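2-dehydropantoate 2-reductase, putative (Enterococcus faecalis, PDB 2EW2) probably catalyses the NADPH-dependent reduction of 2-dehydropantoate (ketopantoate) to (R)-pantoate, a step in pantothenate biosynthesis. Local coordinates at residues S187-A192 with E234-Y239; N195-G200 with S220-L225; I48-G53 with G136-G141. One frame throughout, in Å; residues are numbered along the deposited sequence.

Interaction 1. Residues S187-A192 with E234-Y239; sequences SIWRKA and EKEAIY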
ATOM      1  N   SER B 187     -25.859  -3.933   4.321  1.00 21.44           N
ATOM      2  CA  SER B 187     -25.278  -5.206   3.915  1.00 21.56           C
ATOM      3  C   SER B 187     -24.296  -5.041   2.758  1.00 21.11           C
ATOM      4  O   SER B 187     -23.257  -5.710   2.718  1.00 20.93           O
ATOM      5  CB  SER B 187     -26.366  -6.228   3.567  1.00 21.91           C
ATOM      6  OG  SER B 187     -26.842  -5.976   2.267  1.00 25.72           O
ATOM      7  N   ILE B 188     -24.621  -4.148   1.827  1.00 20.17           N
ATOM      8  CA  ILE B 188     -23.721  -3.828   0.726  1.00 20.08           C
ATOM      9  C   ILE B 188     -22.386  -3.215   1.203  1.00 19.94           C
ATOM     10  O   ILE B 188     -21.301  -3.580   0.705  1.00 20.35           O
ATOM     11  CB  ILE B 188     -24.436  -2.925  -0.307  1.00 19.94           C
ATOM     12  CG1 ILE B 188     -25.501  -3.740  -1.054  1.00 19.88           C
ATOM     13  CG2 ILE B 188     -23.430  -2.212  -1.256  1.00 18.79           C
ATOM     14  CD1 ILE B 188     -26.514  -2.886  -1.783  1.00 19.06           C
ATOM     15  N   TRP B 189     -22.473  -2.291   2.150  1.00 20.08           N
ATOM     16  CA  TRP B 189     -21.286  -1.676   2.750  1.00 20.28           C
ATOM     17  C   TRP B 189     -20.468  -2.699   3.531  1.00 20.62           C
ATOM     18  O   TRP B 189     -19.240  -2.725   3.428  1.00 20.73           O
ATOM     19  CB  TRP B 189     -21.682  -0.540   3.686  1.00 19.52           C
ATOM     20  CG  TRP B 189     -21.722   0.801   3.033  1.00 19.52           C
ATOM     21  CD1 TRP B 189     -22.844   1.517   2.661  1.00 19.99           C
ATOM     22  CD2 TRP B 189     -20.595   1.596   2.663  1.00 19.94           C
ATOM     23  NE1 TRP B 189     -22.469   2.713   2.088  1.00 19.46           N
ATOM     24  CE2 TRP B 189     -21.095   2.793   2.086  1.00 18.87           C
ATOM     25  CE3 TRP B 189     -19.199   1.419   2.770  1.00 19.19           C
ATOM     26  CZ2 TRP B 189     -20.249   3.813   1.613  1.00 18.94           C
ATOM     27  CZ3 TRP B 189     -18.353   2.441   2.293  1.00 19.75           C
ATOM     28  CH2 TRP B 189     -18.889   3.620   1.721  1.00 18.73           C
ATOM     29  N   ARG B 190     -21.152  -3.517   4.332  1.00 21.07           N
ATOM     30  CA  ARG B 190     -20.491  -4.570   5.101  1.00 21.56           C
ATOM     31  C   ARG B 190     -19.772  -5.577   4.203  1.00 21.61           C
ATOM     32  O   ARG B 190     -18.647  -6.003   4.507  1.00 21.22           O
ATOM     33  CB  ARG B 190     -21.469  -5.275   6.039  1.00 21.68           C
ATOM     34  CG  ARG B 190     -20.815  -6.412   6.828  1.00 23.20           C
ATOM     35  CD  ARG B 190     -21.786  -6.987   7.827  1.00 26.32           C
ATOM     36  NE  ARG B 190     -21.327  -8.223   8.452  1.00 28.69           N
ATOM     37  CZ  ARG B 190     -21.280  -9.411   7.841  1.00 31.89           C
ATOM     38  NH1 ARG B 190     -21.606  -9.539   6.557  1.00 33.12           N
ATOM     39  NH2 ARG B 190     -20.887 -10.478   8.514  1.00 33.50           N
ATOM     40  N   LYS B 191     -20.421  -5.950   3.099  1.00 21.69           N
ATOM     41  CA  LYS B 191     -19.842  -6.886   2.145  1.00 22.47           C
ATOM     42  C   LYS B 191     -18.615  -6.286   1.443  1.00 21.83           C
ATOM     43  O   LYS B 191     -17.598  -6.964   1.255  1.00 20.66           O
ATOM     44  CB  LYS B 191     -20.902  -7.298   1.121  1.00 23.31           C
ATOM     45  CG  LYS B 191     -20.444  -8.249   0.030  1.00 26.00           C
ATOM     46  CD  LYS B 191     -21.689  -8.794  -0.681  1.00 31.56           C
ATOM     47  CE  LYS B 191     -21.355  -9.554  -1.938  1.00 34.04           C
ATOM     48  NZ  LYS B 191     -21.191  -8.607  -3.086  1.00 40.00           N
ATOM     49  N   ALA B 192     -18.723  -5.016   1.058  1.00 21.74           N
ATOM     50  CA  ALA B 192     -17.630  -4.321   0.375  1.00 22.77           C
ATOM     51  C   ALA B 192     -16.437  -4.183   1.321  1.00 23.06           C
ATOM     52  O   ALA B 192     -15.306  -4.306   0.902  1.00 23.43           O
ATOM     53  CB  ALA B 192     -18.084  -2.949  -0.133  1.00 22.14           C
ATOM     54  N   GLU B 234     -20.239   6.340   7.258  1.00 19.85           N
ATOM     55  CA  GLU B 234     -20.808   7.247   8.243  1.00 21.57           C
ATOM     56  C   GLU B 234     -21.350   8.546   7.617  1.00 21.55           C
ATOM     57  O   GLU B 234     -22.403   9.034   8.029  1.00 21.85           O
ATOM     58  CB  GLU B 234     -19.768   7.543   9.326  1.00 21.62           C
ATOM     59  CG  GLU B 234     -20.351   8.126  10.600  1.00 27.16           C
ATOM     60  CD  GLU B 234     -20.468   9.652  10.547  1.00 33.98           C
ATOM     61  OE1 GLU B 234     -21.163  10.226  11.430  1.00 38.23           O
ATOM     62  OE2 GLU B 234     -19.864  10.273   9.633  1.00 35.56           O
ATOM     63  N   LYS B 235     -20.635   9.083   6.629  1.00 21.41           N
ATOM     64  CA  LYS B 235     -21.067  10.289   5.921  1.00 21.97           C
ATOM     65  C   LYS B 235     -22.368  10.094   5.152  1.00 21.96           C
ATOM     66  O   LYS B 235     -23.057  11.060   4.849  1.00 22.48           O
ATOM     67  CB  LYS B 235     -19.992  10.772   4.945  1.00 21.32           C
ATOM     68  CG  LYS B 235     -18.650  11.082   5.594  1.00 23.61           C
ATOM     69  CD  LYS B 235     -18.798  12.036   6.762  1.00 24.96           C
ATOM     70  CE  LYS B 235     -17.438  12.456   7.268  1.00 26.67           C
ATOM     71  NZ  LYS B 235     -17.555  13.184   8.532  1.00 28.20           N
ATOM     72  N   GLU B 236     -22.664   8.845   4.812  1.00 21.39           N
ATOM     73  CA  GLU B 236     -23.884   8.471   4.104  1.00 21.60           C
ATOM     74  C   GLU B 236     -24.876   7.832   5.078  1.00 21.00           C
ATOM     75  O   GLU B 236     -25.828   7.176   4.664  1.00 20.76           O
ATOM     76  CB  GLU B 236     -23.527   7.501   2.975  1.00 21.05           C
ATOM     77  CG  GLU B 236     -22.557   8.126   1.954  1.00 22.21           C
ATOM     78  CD  GLU B 236     -22.363   7.286   0.699  1.00 22.62           C
ATOM     79  OE1 GLU B 236     -22.768   6.110   0.705  1.00 23.24           O
ATOM     80  OE2 GLU B 236     -21.807   7.818  -0.300  1.00 24.91           O
ATOM     81  N   ALA B 237     -24.621   7.999   6.378  1.00 20.60           N
ATOM     82  CA  ALA B 237     -25.577   7.601   7.404  1.00 20.47           C
ATOM     83  C   ALA B 237     -25.708   6.090   7.481  1.00 20.55           C
ATOM     84  O   ALA B 237     -26.798   5.550   7.710  1.00 20.37           O
ATOM     85  CB  ALA B 237     -26.957   8.268   7.153  1.00 21.56           C
ATOM     86  N   ILE B 238     -24.577   5.408   7.291  1.00 20.10           N
ATOM     87  CA  ILE B 238     -24.496   3.968   7.464  1.00 19.46           C
ATOM     88  C   ILE B 238     -23.405   3.761   8.533  1.00 20.17           C
ATOM     89  O   ILE B 238     -22.303   4.292   8.409  1.00 19.07           O
ATOM     90  CB  ILE B 238     -24.156   3.244   6.136  1.00 19.01           C
ATOM     91  CG1 ILE B 238     -25.306   3.375   5.112  1.00 18.86           C
ATOM     92  CG2 ILE B 238     -23.841   1.761   6.381  1.00 17.73           C
ATOM     93  CD1 ILE B 238     -26.676   2.707   5.559  1.00 18.23           C
ATOM     94  N   TYR B 239     -23.744   3.025   9.589  1.00 20.94           N
ATOM     95  CA  TYR B 239     -22.900   2.952  10.785  1.00 22.36           C
ATOM     96  C   TYR B 239     -22.392   1.529  10.956  1.00 22.44           C
ATOM     97  O   TYR B 239     -23.056   0.692  11.568  1.00 22.43           O
ATOM     98  CB  TYR B 239     -23.673   3.466  12.020  1.00 23.45           C
ATOM     99  CG  TYR B 239     -24.301   4.809  11.730  1.00 24.30           C
ATOM    100  CD1 TYR B 239     -25.662   4.922  11.460  1.00 26.87           C
ATOM    101  CD2 TYR B 239     -23.519   5.952  11.650  1.00 27.04           C
ATOM    102  CE1 TYR B 239     -26.238   6.166  11.142  1.00 26.52           C
ATOM    103  CE2 TYR B 239     -24.079   7.186  11.332  1.00 27.68           C
ATOM    104  CZ  TYR B 239     -25.435   7.277  11.079  1.00 26.82           C
ATOM    105  OH  TYR B 239     -25.973   8.495  10.768  1.00 28.11           O
TER
HETATM  106  O   HOH W   1     -24.631   4.514   1.600  1.00 28.32           O
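The carboxylate of Glu-236 reaches Trp-189 through one water: Glu-236 OE1 accepts a hydrogen bond from it at 2.6 Å, and the same water takes the indole N-H of Trp-189, 2.9 Å from NE1. Both the water and OE1 lie at the edge of the ring, near its plane. OE1 comes within 3.5 Å of Trp-189 CZ2, while the carboxylate stands almost upright to the ring, the two planes 81° apart. The other oxygen, OE2, is hydrogen-bonded to Tyr-292 and paired with Lys-288, so the acid group is gripped on both oxygens and its rotation is probably fixed. Trp-189 projects from helix 184-195 toward the place where helix 218-235 ends, in the all-helical C-terminal domain of the ketopantoate reductase fold. That end is a Schellman motif: Ala-237, with positive phi, is its C-prime residue, its N bonds to Glu-234 O at 3.0 Å, and Ile-238 N bonds to Ala-233 O. The chain then turns so that Ile-238 points its side chain back at the indole. With chi1 at -67°, CG1 sits beside the backbone N and CG2 opposite it, and both branches come 3.9 Å from Trp-189 CD1, meeting the ring obliquely. A branched aliphatic residue suits this buried spot, for it lays two carbons against the pyrrole part of the ring, while Val-232, Ala-233, Leu-111 and Leu-240 also touch the indole.

Interaction 2. Residues N195-G200 with S220-L225; sequences NGTLNG and SLVKTL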
ATOM      1  N   ASN B 195     -14.772  -7.485   1.384  1.00 21.56           N
ATOM      2  CA  ASN B 195     -14.097  -7.608   0.104  1.00 21.53           C
ATOM      3  C   ASN B 195     -13.020  -6.539  -0.137  1.00 20.97           C
ATOM      4  O   ASN B 195     -12.320  -6.587  -1.145  1.00 21.61           O
ATOM      5  CB  ASN B 195     -15.116  -7.561  -1.038  1.00 21.77           C
ATOM      6  CG  ASN B 195     -15.991  -8.814  -1.098  1.00 23.07           C
ATOM      7  OD1 ASN B 195     -15.583  -9.891  -0.665  1.00 24.61           O
ATOM      8  ND2 ASN B 195     -17.197  -8.673  -1.657  1.00 26.45           N
ATOM      9  N   GLY B 196     -12.924  -5.564   0.762  1.00 19.84           N
ATOM     10  CA  GLY B 196     -11.962  -4.467   0.611  1.00 19.09           C
ATOM     11  C   GLY B 196     -10.702  -4.726   1.413  1.00 19.09           C
ATOM     12  O   GLY B 196      -9.807  -3.860   1.490  1.00 18.62           O
ATOM     13  N   THR B 197     -10.633  -5.922   2.008  1.00 19.48           N
ATOM     14  CA  THR B 197      -9.471  -6.330   2.814  1.00 20.07           C
ATOM     15  C   THR B 197      -8.691  -7.493   2.166  1.00 21.55           C
ATOM     16  O   THR B 197      -7.714  -7.259   1.463  1.00 20.96           O
ATOM     17  CB  THR B 197      -9.868  -6.638   4.254  1.00 20.21           C
ATOM     18  OG1 THR B 197     -10.866  -7.669   4.268  1.00 20.72           O
ATOM     19  CG2 THR B 197     -10.426  -5.388   4.933  1.00 19.59           C
ATOM     20  N   LEU B 198      -9.158  -8.729   2.350  1.00 22.31           N
ATOM     21  CA  LEU B 198      -8.416  -9.931   1.918  1.00 23.42           C
ATOM     22  C   LEU B 198      -8.137  -9.992   0.421  1.00 22.98           C
ATOM     23  O   LEU B 198      -7.057 -10.425  -0.003  1.00 22.35           O
ATOM     24  CB  LEU B 198      -9.180 -11.201   2.345  1.00 24.30           C
ATOM     25  CG  LEU B 198      -9.298 -11.434   3.856  1.00 27.10           C
ATOM     26  CD1 LEU B 198     -10.318 -12.547   4.150  1.00 30.41           C
ATOM     27  CD2 LEU B 198      -7.942 -11.786   4.423  1.00 29.06           C
ATOM     28  N   ASN B 199      -9.111  -9.552  -0.371  1.00 22.06           N
ATOM     29  CA  ASN B 199      -8.981  -9.508  -1.826  1.00 21.79           C
ATOM     30  C   ASN B 199      -7.706  -8.822  -2.297  1.00 20.84           C
ATOM     31  O   ASN B 199      -6.861  -9.450  -2.936  1.00 20.88           O
ATOM     32  CB  ASN B 199     -10.184  -8.798  -2.451  1.00 22.16           C
ATOM     33  CG  ASN B 199     -11.325  -9.757  -2.825  1.00 24.79           C
ATOM     34  OD1 ASN B 199     -11.131 -10.958  -2.958  1.00 27.02           O
ATOM     35  ND2 ASN B 199     -12.520  -9.202  -3.016  1.00 25.18           N
ATOM     36  N   GLY B 200      -7.563  -7.533  -1.999  1.00 19.52           N
ATOM     37  CA  GLY B 200      -6.408  -6.813  -2.503  1.00 19.48           C
ATOM     38  C   GLY B 200      -5.149  -7.276  -1.783  1.00 19.58           C
ATOM     39  O   GLY B 200      -4.105  -7.417  -2.399  1.00 20.53           O
ATOM     40  N   SER B 220      -3.547  -5.015  11.927  0.60 19.79           N
ATOM     41  CA  SER B 220      -3.367  -3.586  11.660  0.60 19.86           C
ATOM     42  C   SER B 220      -3.847  -3.223  10.253  0.60 19.55           C
ATOM     43  O   SER B 220      -4.601  -2.261  10.079  0.60 19.28           O
ATOM     44  CB  SER B 220      -1.911  -3.154  11.889  0.60 20.49           C
ATOM     45  OG  SER B 220      -1.022  -3.743  10.945  0.60 21.17           O
ATOM     46  N   LEU B 221      -3.447  -4.016   9.266  1.00 18.74           N
ATOM     47  CA  LEU B 221      -3.879  -3.804   7.893  1.00 18.56           C
ATOM     48  C   LEU B 221      -5.415  -3.835   7.794  1.00 18.61           C
ATOM     49  O   LEU B 221      -6.033  -2.912   7.244  1.00 17.04           O
ATOM     50  CB  LEU B 221      -3.254  -4.843   6.959  1.00 17.83           C
ATOM     51  CG  LEU B 221      -1.774  -4.628   6.646  1.00 18.63           C
ATOM     52  CD1 LEU B 221      -1.185  -5.894   6.003  1.00 20.52           C
ATOM     53  CD2 LEU B 221      -1.535  -3.390   5.755  1.00 18.09           C
ATOM     54  N   VAL B 222      -6.012  -4.902   8.327  1.00 18.14           N
ATOM     55  CA  VAL B 222      -7.452  -5.094   8.215  1.00 18.17           C
ATOM     56  C   VAL B 222      -8.242  -3.991   8.950  1.00 17.84           C
ATOM     57  O   VAL B 222      -9.145  -3.415   8.370  1.00 18.27           O
ATOM     58  CB  VAL B 222      -7.878  -6.493   8.709  1.00 18.16           C
ATOM     59  CG1 VAL B 222      -9.403  -6.578   8.774  1.00 17.55           C
ATOM     60  CG2 VAL B 222      -7.307  -7.576   7.781  1.00 17.49           C
ATOM     61  N   LYS B 223      -7.897  -3.696  10.204  1.00 17.87           N
ATOM     62  CA  LYS B 223      -8.617  -2.664  10.990  1.00 18.45           C
ATOM     63  C   LYS B 223      -8.517  -1.252  10.435  1.00 18.45           C
ATOM     64  O   LYS B 223      -9.492  -0.497  10.475  1.00 19.31           O
ATOM     65  CB  LYS B 223      -8.196  -2.680  12.459  1.00 18.93           C
ATOM     66  CG  LYS B 223      -8.821  -3.856  13.191  1.00 21.08           C
ATOM     67  CD  LYS B 223      -8.487  -3.871  14.641  1.00 22.35           C
ATOM     68  CE  LYS B 223      -9.164  -5.087  15.270  1.00 23.25           C
ATOM     69  NZ  LYS B 223      -8.906  -5.117  16.711  1.00 22.25           N
ATOM     70  N   THR B 224      -7.348  -0.897   9.909  1.00 18.21           N
ATOM     71  CA  THR B 224      -7.181   0.409   9.287  1.00 18.15           C
ATOM     72  C   THR B 224      -8.115   0.503   8.083  1.00 18.49           C
ATOM     73  O   THR B 224      -8.839   1.496   7.942  1.00 18.57           O
ATOM     74  CB  THR B 224      -5.733   0.663   8.865  1.00 17.86           C
ATOM     75  OG1 THR B 224      -4.866   0.448   9.989  1.00 17.65           O
ATOM     76  CG2 THR B 224      -5.559   2.086   8.366  1.00 16.92           C
ATOM     77  N   LEU B 225      -8.101  -0.521   7.224  1.00 17.77           N
ATOM     78  CA  LEU B 225      -8.993  -0.550   6.050  1.00 18.14           C
ATOM     79  C   LEU B 225     -10.473  -0.485   6.454  1.00 18.22           C
ATOM     80  O   LEU B 225     -11.244   0.267   5.835  1.00 18.40           O
ATOM     81  CB  LEU B 225      -8.715  -1.778   5.157  1.00 18.14           C
ATOM     82  CG  LEU B 225      -7.514  -1.658   4.221  1.00 17.86           C
ATOM     83  CD1 LEU B 225      -7.031  -3.022   3.774  1.00 17.12           C
ATOM     84  CD2 LEU B 225      -7.855  -0.768   3.044  1.00 17.47           C
TER
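Apolar packing joins the two segments, and the methyl of Thr-197 is its centre. CG2 lies 4.0 Å from Leu-225 CB and 4.1 Å from Val-222 CG1, two residues spaced three apart and so neighbours on one side of helix 218-235. The side chains of Thr-197 and Val-222, whose CA atoms are 5.9 Å apart, cross nearly at right angles, whereas Thr-197 and Leu-225 run past each other in opposite senses. Threonine suits the place, being both methyl and hydroxyl: at chi1 58° OG1 falls between the backbone N and the carbonyl carbon, leaving CG2 to face the helix while OG1 bonds to Val-194 O.

A contact of a second kind is carbonyl against methyl, Leu-225 CD1 lying 3.7 Å from Gly-196 O.

Two side-chain bonds lie within the segments. Asn-199 ND2 reaches back 3.2 Å to a lone pair of Asn-195 O, a bent bond (137°) that links the first turn of helix 198-205 back across the linker. On the partner helix, Ser-220 O accepts from Thr-224 N and Thr-224 OG1 on opposite faces of its plane, OG1 at 2.7 Å; Ser-220 OG meets Gln-304 of the second subunit, beside the dimer interface.

Thr-197 is the N-cap residue of helix 198-205, although its hydroxyl makes no capping bond; the linker between helices 184-195 and 198-205 packs against helix 218-235 in the helical, 6PGD_C-type C-terminal domain.

Interaction 3. Residues I48-G53 with G136-G141; sequences IADFNG and GLEGPG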
ATOM      1  N   ILE B  48     -37.405 -16.040 -25.223  1.00 28.79           N
ATOM      2  CA  ILE B  48     -37.864 -17.389 -24.935  1.00 29.50           C
ATOM      3  C   ILE B  48     -37.240 -17.878 -23.646  1.00 30.15           C
ATOM      4  O   ILE B  48     -36.008 -17.872 -23.499  1.00 29.58           O
ATOM      5  CB  ILE B  48     -37.529 -18.369 -26.097  1.00 29.89           C
ATOM      6  CG1 ILE B  48     -38.239 -17.920 -27.378  1.00 30.26           C
ATOM      7  CG2 ILE B  48     -37.932 -19.825 -25.738  1.00 29.19           C
ATOM      8  CD1 ILE B  48     -37.768 -18.644 -28.616  1.00 30.77           C
ATOM      9  N   ALA B  49     -38.104 -18.292 -22.718  1.00 30.56           N
ATOM     10  CA  ALA B  49     -37.673 -18.853 -21.454  1.00 31.29           C
ATOM     11  C   ALA B  49     -38.129 -20.297 -21.289  1.00 32.11           C
ATOM     12  O   ALA B  49     -39.271 -20.644 -21.604  1.00 32.41           O
ATOM     13  CB  ALA B  49     -38.183 -18.026 -20.306  1.00 31.02           C
ATOM     14  N   ASP B  50     -37.211 -21.134 -20.819  1.00 32.26           N
ATOM     15  CA  ASP B  50     -37.567 -22.408 -20.240  1.00 32.90           C
ATOM     16  C   ASP B  50     -37.785 -22.121 -18.765  1.00 32.88           C
ATOM     17  O   ASP B  50     -36.845 -22.105 -17.971  1.00 32.58           O
ATOM     18  CB  ASP B  50     -36.464 -23.445 -20.466  1.00 33.07           C
ATOM     19  CG  ASP B  50     -36.736 -24.757 -19.753  1.00 35.02           C
ATOM     20  OD1 ASP B  50     -37.818 -24.912 -19.129  1.00 37.25           O
ATOM     21  OD2 ASP B  50     -35.854 -25.633 -19.808  1.00 37.67           O
ATOM     22  N   PHE B  51     -39.047 -21.883 -18.425  1.00 33.28           N
ATOM     23  CA  PHE B  51     -39.438 -21.336 -17.144  1.00 34.42           C
ATOM     24  C   PHE B  51     -40.037 -22.453 -16.306  1.00 35.23           C
ATOM     25  O   PHE B  51     -41.196 -22.808 -16.498  1.00 35.55           O
ATOM     26  CB  PHE B  51     -40.496 -20.248 -17.383  1.00 34.48           C
ATOM     27  CG  PHE B  51     -40.607 -19.237 -16.285  1.00 34.50           C
ATOM     28  CD1 PHE B  51     -40.344 -19.576 -14.962  1.00 34.39           C
ATOM     29  CD2 PHE B  51     -40.995 -17.930 -16.582  1.00 35.23           C
ATOM     30  CE1 PHE B  51     -40.458 -18.641 -13.946  1.00 34.15           C
ATOM     31  CE2 PHE B  51     -41.115 -16.982 -15.572  1.00 34.88           C
ATOM     32  CZ  PHE B  51     -40.844 -17.338 -14.248  1.00 35.17           C
ATOM     33  N   ASN B  52     -39.249 -22.999 -15.382  1.00 36.09           N
ATOM     34  CA  ASN B  52     -39.670 -24.131 -14.552  1.00 37.69           C
ATOM     35  C   ASN B  52     -40.264 -25.285 -15.385  1.00 38.62           C
ATOM     36  O   ASN B  52     -41.364 -25.772 -15.093  1.00 38.65           O
ATOM     37  CB  ASN B  52     -40.674 -23.684 -13.466  1.00 37.56           C
ATOM     38  CG  ASN B  52     -40.158 -22.534 -12.588  1.00 38.24           C
ATOM     39  OD1 ASN B  52     -40.955 -21.800 -12.015  1.00 40.42           O
ATOM     40  ND2 ASN B  52     -38.841 -22.389 -12.470  1.00 36.51           N
ATOM     41  N   GLY B  53     -39.549 -25.688 -16.437  1.00 39.34           N
ATOM     42  CA  GLY B  53     -39.983 -26.785 -17.307  1.00 40.25           C
ATOM     43  C   GLY B  53     -40.987 -26.440 -18.400  1.00 41.08           C
ATOM     44  O   GLY B  53     -41.272 -27.277 -19.263  1.00 41.60           O
ATOM     45  N   GLY B 136     -30.253 -18.505 -16.033  1.00 23.76           N
ATOM     46  CA  GLY B 136     -29.186 -18.972 -16.932  1.00 24.29           C
ATOM     47  C   GLY B 136     -29.410 -18.513 -18.349  1.00 24.10           C
ATOM     48  O   GLY B 136     -30.540 -18.357 -18.772  1.00 24.24           O
ATOM     49  N   LEU B 137     -28.333 -18.271 -19.078  1.00 24.92           N
ATOM     50  CA  LEU B 137     -28.426 -18.008 -20.501  1.00 25.63           C
ATOM     51  C   LEU B 137     -28.112 -19.282 -21.315  1.00 26.26           C
ATOM     52  O   LEU B 137     -26.999 -19.815 -21.236  1.00 26.29           O
ATOM     53  CB  LEU B 137     -27.476 -16.869 -20.891  1.00 26.02           C
ATOM     54  CG  LEU B 137     -27.674 -16.369 -22.322  1.00 27.72           C
ATOM     55  CD1 LEU B 137     -28.742 -15.260 -22.398  1.00 28.11           C
ATOM     56  CD2 LEU B 137     -26.347 -15.890 -22.884  1.00 30.27           C
ATOM     57  N   GLU B 138     -29.072 -19.741 -22.118  1.00 26.33           N
ATOM     58  CA  GLU B 138     -28.853 -20.911 -22.983  1.00 27.25           C
ATOM     59  C   GLU B 138     -28.303 -20.538 -24.361  1.00 27.19           C
ATOM     60  O   GLU B 138     -27.505 -21.283 -24.949  1.00 26.80           O
ATOM     61  CB  GLU B 138     -30.129 -21.734 -23.127  1.00 27.39           C
ATOM     62  CG  GLU B 138     -30.721 -22.219 -21.801  1.00 30.43           C
ATOM     63  CD  GLU B 138     -31.582 -23.479 -21.972  1.00 34.56           C
ATOM     64  OE1 GLU B 138     -32.828 -23.408 -21.881  1.00 35.08           O
ATOM     65  OE2 GLU B 138     -31.001 -24.548 -22.218  1.00 37.53           O
ATOM     66  N   GLY B 139     -28.743 -19.395 -24.877  1.00 26.92           N
ATOM     67  CA  GLY B 139     -28.290 -18.893 -26.179  1.00 27.11           C
ATOM     68  C   GLY B 139     -28.850 -17.498 -26.352  1.00 27.62           C
ATOM     69  O   GLY B 139     -29.617 -17.047 -25.499  1.00 27.38           O
ATOM     70  N   PRO B 140     -28.469 -16.791 -27.442  1.00 27.99           N
ATOM     71  CA  PRO B 140     -29.088 -15.471 -27.680  1.00 27.84           C
ATOM     72  C   PRO B 140     -30.610 -15.597 -27.654  1.00 27.49           C
ATOM     73  O   PRO B 140     -31.166 -16.496 -28.285  1.00 27.32           O
ATOM     74  CB  PRO B 140     -28.604 -15.089 -29.083  1.00 28.10           C
ATOM     75  CG  PRO B 140     -27.361 -15.906 -29.314  1.00 28.71           C
ATOM     76  CD  PRO B 140     -27.477 -17.151 -28.474  1.00 28.05           C
ATOM     77  N   GLY B 141     -31.266 -14.736 -26.881  1.00 27.15           N
ATOM     78  CA  GLY B 141     -32.720 -14.721 -26.784  1.00 26.67           C
ATOM     79  C   GLY B 141     -33.358 -15.907 -26.081  1.00 26.90           C
ATOM     80  O   GLY B 141     -34.575 -16.094 -26.168  1.00 26.19           O
TER
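Ile-48 N donates a backbone hydrogen bond to Gly-141 O, 3.0 Å long and nearly straight at 167°, and this is the tight end of the contact. The same oxygen comes 3.7 Å from Ile-48 CB, so the residue meets the chain with backbone and side-chain root together. Gly-141 is buried, and its positive phi, 69°, is a conformation that favours glycine; the CA atoms of Ile-48 and Gly-141 are 6.1 Å apart.

Two residues further along strand 47-51 the contact becomes loose. Here the exposed Glu-138 stretches its chain toward Asp-50, and OE1 stops 3.9 Å from Asp-50 CB. Asp-50 holds its carboxylate anti to the backbone N (chi1 174°), and OD2 remains 4.3 Å from Glu-138 OE1. Two acids this close would be expected to raise each other's pKa somewhat; both side chains touch Lys-144, which may offset the repulsion. Asp-50 OD1 also takes a weak bond, 3.3 Å, from Gly-53 N in the turn after the strand, where glycine again accommodates a positive phi.

Glu-138 and Gly-139 form a classic beta bulge opposite Arg-142, at an edge of a four-stranded mixed sheet. Between strands 47-51 and 136-139 runs strand 142-145, parallel to the former and antiparallel to the latter, while strand 54-58 pairs with 47-51 on its other side and helix 13-24 packs against Ala-49 and Phe-51.

Interactions 1 and 2 belong to the helical C-terminal part of the chain and share helix 218-235: interaction 2 uses its earlier turns, interaction 1 the turn that ends it. Helix 184-195 supplies Trp-189 to interaction 1, and the linker that follows it supplies Gly-196 and Thr-197 to interaction 2; the two contact centres lie about 15 Å apart. Interaction 3 sits in the N-terminal part, which probably binds NADP(H), on a small sheet separate from its main Rossmann-type sheet, with its centre about 36 Å from that of interaction 1 and 40 Å from that of interaction 2. All three lie away from Glu-311, a magnesium-binding residue, and each is structural packing within its own domain.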